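Long-range contacts in pyridoxine 4-oxidase (PDB 4HA6), which oxidises pyridoxine as an FAD-dependent member of the GMC oxidoreductase family, captured here with bound pyridoxamine: residues A162-P167 and D323-A328; G175-V180 and G329-V334. One frame throughout, in Å; residues are numbered along the deposited sequence.

Contact 1 of 2, residues A162-P167 and D323-A328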
loop_
_atom_site.group_PDB
_atom_site.type_symbol
_atom_site.label_atom_id
_atom_site.label_comp_id
_atom_site.label_asym_id
_atom_site.label_seq_id
_atom_site.Cartn_x
_atom_site.Cartn_y
_atom_site.Cartn_z
ATOM N N ALA A 162 8.916 -23.595 8.630
ATOM C CA ALA A 162 10.263 -23.823 9.145
ATOM C C ALA A 162 10.744 -25.245 8.870
ATOM O O ALA A 162 11.921 -25.460 8.580
ATOM C CB ALA A 162 10.326 -23.506 10.642
ATOM N N SER A 163 9.837 -26.215 8.965
ATOM C CA SER A 163 10.196 -27.604 8.701
ATOM C C SER A 163 10.566 -27.795 7.235
ATOM O O SER A 163 11.350 -28.690 6.898
ATOM C CB SER A 163 9.055 -28.545 9.081
ATOM O OG SER A 163 7.956 -28.410 8.198
ATOM N N LEU A 164 10.020 -26.943 6.368
ATOM C CA LEU A 164 10.264 -27.078 4.936
ATOM C C LEU A 164 11.618 -26.494 4.532
ATOM O O LEU A 164 12.064 -26.674 3.401
ATOM C CB LEU A 164 9.127 -26.444 4.137
ATOM C CG LEU A 164 7.877 -27.319 4.111
ATOM C CD1 LEU A 164 6.615 -26.556 3.678
ATOM C CD2 LEU A 164 8.119 -28.513 3.185
ATOM N N GLY A 165 12.282 -25.813 5.460
ATOM C CA GLY A 165 13.559 -25.200 5.144
ATOM C C GLY A 165 13.608 -23.690 5.290
ATOM O O GLY A 165 14.693 -23.115 5.262
ATOM N N LEU A 166 12.455 -23.037 5.441
ATOM C CA LEU A 166 12.444 -21.578 5.591
ATOM C C LEU A 166 13.086 -21.145 6.910
ATOM O O LEU A 166 12.725 -21.643 7.973
ATOM C CB LEU A 166 11.016 -21.030 5.510
ATOM C CG LEU A 166 10.337 -21.061 4.141
ATOM C CD1 LEU A 166 8.837 -20.835 4.292
ATOM C CD2 LEU A 166 10.945 -20.008 3.211
ATOM N N PRO A 167 14.030 -20.196 6.849
ATOM C CA PRO A 167 14.679 -19.726 8.081
ATOM C C PRO A 167 13.745 -18.901 8.974
ATOM O O PRO A 167 12.791 -18.254 8.505
ATOM C CB PRO A 167 15.840 -18.864 7.564
ATOM C CG PRO A 167 15.414 -18.429 6.187
ATOM C CD PRO A 167 14.603 -19.576 5.638
ATOM N N ASP A 323 10.473 -21.708 -6.386
ATOM C CA ASP A 323 10.840 -23.092 -6.729
ATOM C C ASP A 323 11.519 -23.867 -5.597
ATOM O O ASP A 323 11.961 -25.009 -5.787
ATOM C CB ASP A 323 11.721 -23.133 -7.990
ATOM C CG ASP A 323 12.997 -22.314 -7.844
ATOM O OD1 ASP A 323 13.248 -21.766 -6.748
ATOM O OD2 ASP A 323 13.759 -22.216 -8.829
ATOM N N SER A 324 11.599 -23.252 -4.422
ATOM C CA SER A 324 12.335 -23.852 -3.315
ATOM C C SER A 324 12.056 -23.176 -1.984
ATOM O O SER A 324 12.002 -21.946 -1.892
ATOM C CB SER A 324 13.832 -23.778 -3.591
ATOM O OG SER A 324 14.566 -24.030 -2.408
ATOM N N PHE A 325 11.908 -23.977 -0.939
ATOM C CA PHE A 325 11.708 -23.414 0.391
ATOM C C PHE A 325 13.036 -23.052 1.067
ATOM O O PHE A 325 13.054 -22.348 2.073
ATOM C CB PHE A 325 10.917 -24.386 1.271
ATOM C CG PHE A 325 9.503 -24.606 0.816
ATOM C CD1 PHE A 325 8.517 -23.659 1.086
ATOM C CD2 PHE A 325 9.156 -25.762 0.140
ATOM C CE1 PHE A 325 7.208 -23.857 0.677
ATOM C CE2 PHE A 325 7.856 -25.979 -0.270
ATOM C CZ PHE A 325 6.871 -25.024 0.004
ATOM N N THR A 326 14.147 -23.522 0.506
ATOM C CA THR A 326 15.455 -23.338 1.143
ATOM C C THR A 326 16.265 -22.223 0.506
ATOM O O THR A 326 17.226 -21.727 1.094
ATOM C CB THR A 326 16.299 -24.636 1.092
ATOM O OG1 THR A 326 16.299 -25.166 -0.247
ATOM C CG2 THR A 326 15.728 -25.671 2.062
ATOM N N ALA A 327 15.884 -21.835 -0.703
ATOM C CA ALA A 327 16.607 -20.786 -1.412
ATOM C C ALA A 327 16.352 -19.404 -0.800
ATOM O O ALA A 327 15.243 -19.104 -0.330
ATOM C CB ALA A 327 16.243 -20.801 -2.881
ATOM N N ALA A 328 17.388 -18.566 -0.830
ATOM C CA ALA A 328 17.357 -17.234 -0.237
ATOM C C ALA A 328 17.171 -16.172 -1.319
ATOM O O ALA A 328 17.030 -16.495 -2.511
ATOM C CB ALA A 328 18.646 -16.985 0.538
#
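The tight side of this contact lies around F325. Its CG sits beside the backbone N (chi1 -66°), so the ring runs alongside L164, pointing the same way. L164 CD1 stands over the ring centre on one face, 4.0 Å from the F325 centroid, in a CH-pi contact. L164 CB packs 3.8 Å from F325 CG. Closer still, L164 O lies 3.3 Å from F325 CB and L166 CD2 3.3 Å from F325 O. L166 CD1 is looser, 4.3 Å from F325 CD1. M320 of strand 314-320 and T407 and I408 of helix 392-409 also touch F325. An alanine in place of F325 removes the ring under L164 CD1 and would probably loosen this loop's packing on L164 and helix 392-409.

The solvent side is thinner. G165, with positive phi (119°), turns the chain out of helix 152-163 in a Schellman motif. G165 CA lies 3.8 Å from CG2 of the exposed T326, where a CB would clash. S324 OG forms an ST turn and ST motif by accepting from T326 N and A327 N. Cohesion rests on van der Waals packing, apolar groups and carbonyl oxygens against carbon, with no hydrogen bond between the segments.

Contact 2 of 2, residues G175-V180 and G329-V334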
loop_
_atom_site.group_PDB
_atom_site.type_symbol
_atom_site.label_atom_id
_atom_site.label_comp_id
_atom_site.label_asym_id
_atom_site.label_seq_id
_atom_site.Cartn_x
_atom_site.Cartn_y
_atom_site.Cartn_z
ATOM N N GLY A 175 16.530 -6.799 5.993
ATOM C CA GLY A 175 17.200 -6.923 4.708
ATOM C C GLY A 175 17.051 -8.348 4.205
ATOM O O GLY A 175 17.246 -8.626 3.018
ATOM N N GLU A 176 16.715 -9.253 5.126
ATOM C CA GLU A 176 16.352 -10.629 4.789
ATOM C C GLU A 176 14.847 -10.786 4.962
ATOM O O GLU A 176 14.328 -10.626 6.070
ATOM C CB GLU A 176 17.088 -11.627 5.694
ATOM C CG GLU A 176 16.770 -13.096 5.379
ATOM C CD GLU A 176 17.609 -14.076 6.183
ATOM O OE1 GLU A 176 17.434 -15.309 6.006
ATOM O OE2 GLU A 176 18.438 -13.607 6.998
ATOM N N MET A 177 14.146 -11.106 3.877
ATOM C CA MET A 177 12.684 -11.111 3.903
ATOM C C MET A 177 12.086 -12.515 3.694
ATOM O O MET A 177 10.967 -12.805 4.141
ATOM C CB MET A 177 12.159 -10.084 2.881
ATOM C CG MET A 177 10.665 -10.002 2.752
ATOM S SD MET A 177 10.221 -8.435 1.947
ATOM C CE MET A 177 8.426 -8.547 1.980
ATOM N N ILE A 178 12.844 -13.397 3.047
ATOM C CA ILE A 178 12.415 -14.789 2.879
ATOM C C ILE A 178 12.626 -15.540 4.183
ATOM O O ILE A 178 13.724 -15.516 4.745
ATOM C CB ILE A 178 13.215 -15.508 1.770
ATOM C CG1 ILE A 178 12.703 -15.101 0.387
ATOM C CG2 ILE A 178 13.115 -17.012 1.913
ATOM C CD1 ILE A 178 13.470 -15.745 -0.740
ATOM N N GLY A 179 11.580 -16.207 4.666
ATOM C CA GLY A 179 11.675 -16.953 5.917
ATOM C C GLY A 179 10.302 -17.068 6.555
ATOM O O GLY A 179 9.294 -16.843 5.876
ATOM N N VAL A 180 10.255 -17.428 7.840
ATOM C CA VAL A 180 8.989 -17.502 8.570
ATOM C C VAL A 180 9.065 -16.614 9.813
ATOM O O VAL A 180 10.117 -16.537 10.452
ATOM C CB VAL A 180 8.599 -18.955 8.950
ATOM C CG1 VAL A 180 8.254 -19.766 7.706
ATOM C CG2 VAL A 180 9.711 -19.630 9.743
ATOM N N GLY A 329 17.175 -14.905 -0.909
ATOM C CA GLY A 329 17.197 -13.808 -1.867
ATOM C C GLY A 329 15.894 -13.041 -1.958
ATOM O O GLY A 329 15.145 -12.959 -0.975
ATOM N N GLN A 330 15.616 -12.484 -3.135
ATOM C CA GLN A 330 14.409 -11.684 -3.328
ATOM C C GLN A 330 13.171 -12.563 -3.429
ATOM O O GLN A 330 13.174 -13.552 -4.167
ATOM C CB GLN A 330 14.516 -10.839 -4.586
ATOM C CG GLN A 330 13.371 -9.856 -4.720
ATOM C CD GLN A 330 13.458 -9.074 -5.990
ATOM O OE1 GLN A 330 13.907 -9.608 -6.999
ATOM N NE2 GLN A 330 13.034 -7.795 -5.962
ATOM N N PRO A 331 12.115 -12.228 -2.667
ATOM C CA PRO A 331 10.913 -13.076 -2.727
ATOM C C PRO A 331 10.329 -13.124 -4.131
ATOM O O PRO A 331 10.497 -12.163 -4.891
ATOM C CB PRO A 331 9.924 -12.364 -1.795
ATOM C CG PRO A 331 10.783 -11.570 -0.828
ATOM C CD PRO A 331 12.035 -11.195 -1.611
ATOM N N GLU A 332 9.654 -14.225 -4.462
ATOM C CA GLU A 332 8.890 -14.314 -5.707
ATOM C C GLU A 332 7.415 -14.605 -5.423
ATOM O O GLU A 332 6.534 -14.188 -6.174
ATOM C CB GLU A 332 9.455 -15.405 -6.624
ATOM C CG GLU A 332 10.909 -15.221 -6.978
ATOM C CD GLU A 332 11.401 -16.306 -7.910
ATOM O OE1 GLU A 332 11.321 -17.504 -7.533
ATOM O OE2 GLU A 332 11.855 -15.953 -9.021
ATOM N N ILE A 333 7.148 -15.338 -4.345
ATOM C CA ILE A 333 5.770 -15.613 -3.943
ATOM C C ILE A 333 5.633 -15.416 -2.437
ATOM O O ILE A 333 6.626 -15.182 -1.735
ATOM C CB ILE A 333 5.307 -17.055 -4.325
ATOM C CG1 ILE A 333 6.216 -18.102 -3.668
ATOM C CG2 ILE A 333 5.257 -17.260 -5.835
ATOM C CD1 ILE A 333 5.932 -19.543 -4.100
ATOM N N VAL A 334 4.401 -15.516 -1.949
ATOM C CA VAL A 334 4.109 -15.373 -0.526
ATOM C C VAL A 334 2.928 -16.274 -0.183
ATOM O O VAL A 334 2.013 -16.445 -0.995
ATOM C CB VAL A 334 3.771 -13.902 -0.158
ATOM C CG1 VAL A 334 2.631 -13.384 -1.011
ATOM C CG2 VAL A 334 3.438 -13.770 1.341
HETATM O O HOH W 1 15.446 -12.573 1.689
#
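No aromatic ring takes part here, and the flat polar ends of E176, Q330 and E332 lie off the interface. The Q330 amide is held elsewhere, with NE2 hydrogen-bonded to D99. The ring that matters is the puckered pyrrolidine of P331. Its CG corner meets M177 CG at 3.9 Å and I178 CG1 at 4.2 Å. M177 and P331 cross at about a right angle, and Y319 of strand 314-320 touches both.

The side chain of M177 sets out toward the other segment with CG anti to the backbone N (chi1 178°) and the chain extended beyond it. The contact with P331 thus uses the first part of the side chain, not the sulfur. I178 has CG1 beside the backbone N (chi1 -78°), and its CD1 continues anti (chi2 179°). This brings I178 CD1 to 3.3 Å from the carbonyl O of G329, and I178 CG1 lies 4.1 Å from P331 CA.

The polar link is indirect. Water 1 accepts from M177 N at 2.9 Å and donates to G329 O at 2.7 Å. It bridges the two backbones, which share no direct hydrogen bond.

M177 is about 10 Å from both FAD and pyridoxamine, nearest atoms, so it does not touch either. Just past P331 the chain enters strand 333-338. A classic beta bulge at E332 and I333, opposite M320, marks the entry to the strand. The arrangement is a loop packed against the start of the antiparallel pair of strands 314-320 and 333-338, within the large antiparallel sheet characteristic of the substrate-binding domain of GMC oxidoreductases.

Overall arrangement
Both contacts join the chain after helix 152-163 to the connection between strands 314-320 and 333-338. Segments 323-328 and 329-334 follow one another directly in that connection. Contact 1 is at the surface, its centre about 27 Å from the centre of the chain; contact 2 is buried, its centre about 18 Å from it. P167 O probably accepts a hydrogen bond from V180 N at 2.7 Å, and L166 packs on V180, so the two contacts are continuous. Both reach helix 392-409, contact 1 through L164 and F325 and segment 329-334 through I333. Contact 1 relies on an aromatic face. Contact 2 uses aliphatic side chains, a proline and a bridging water, nearer the flavin.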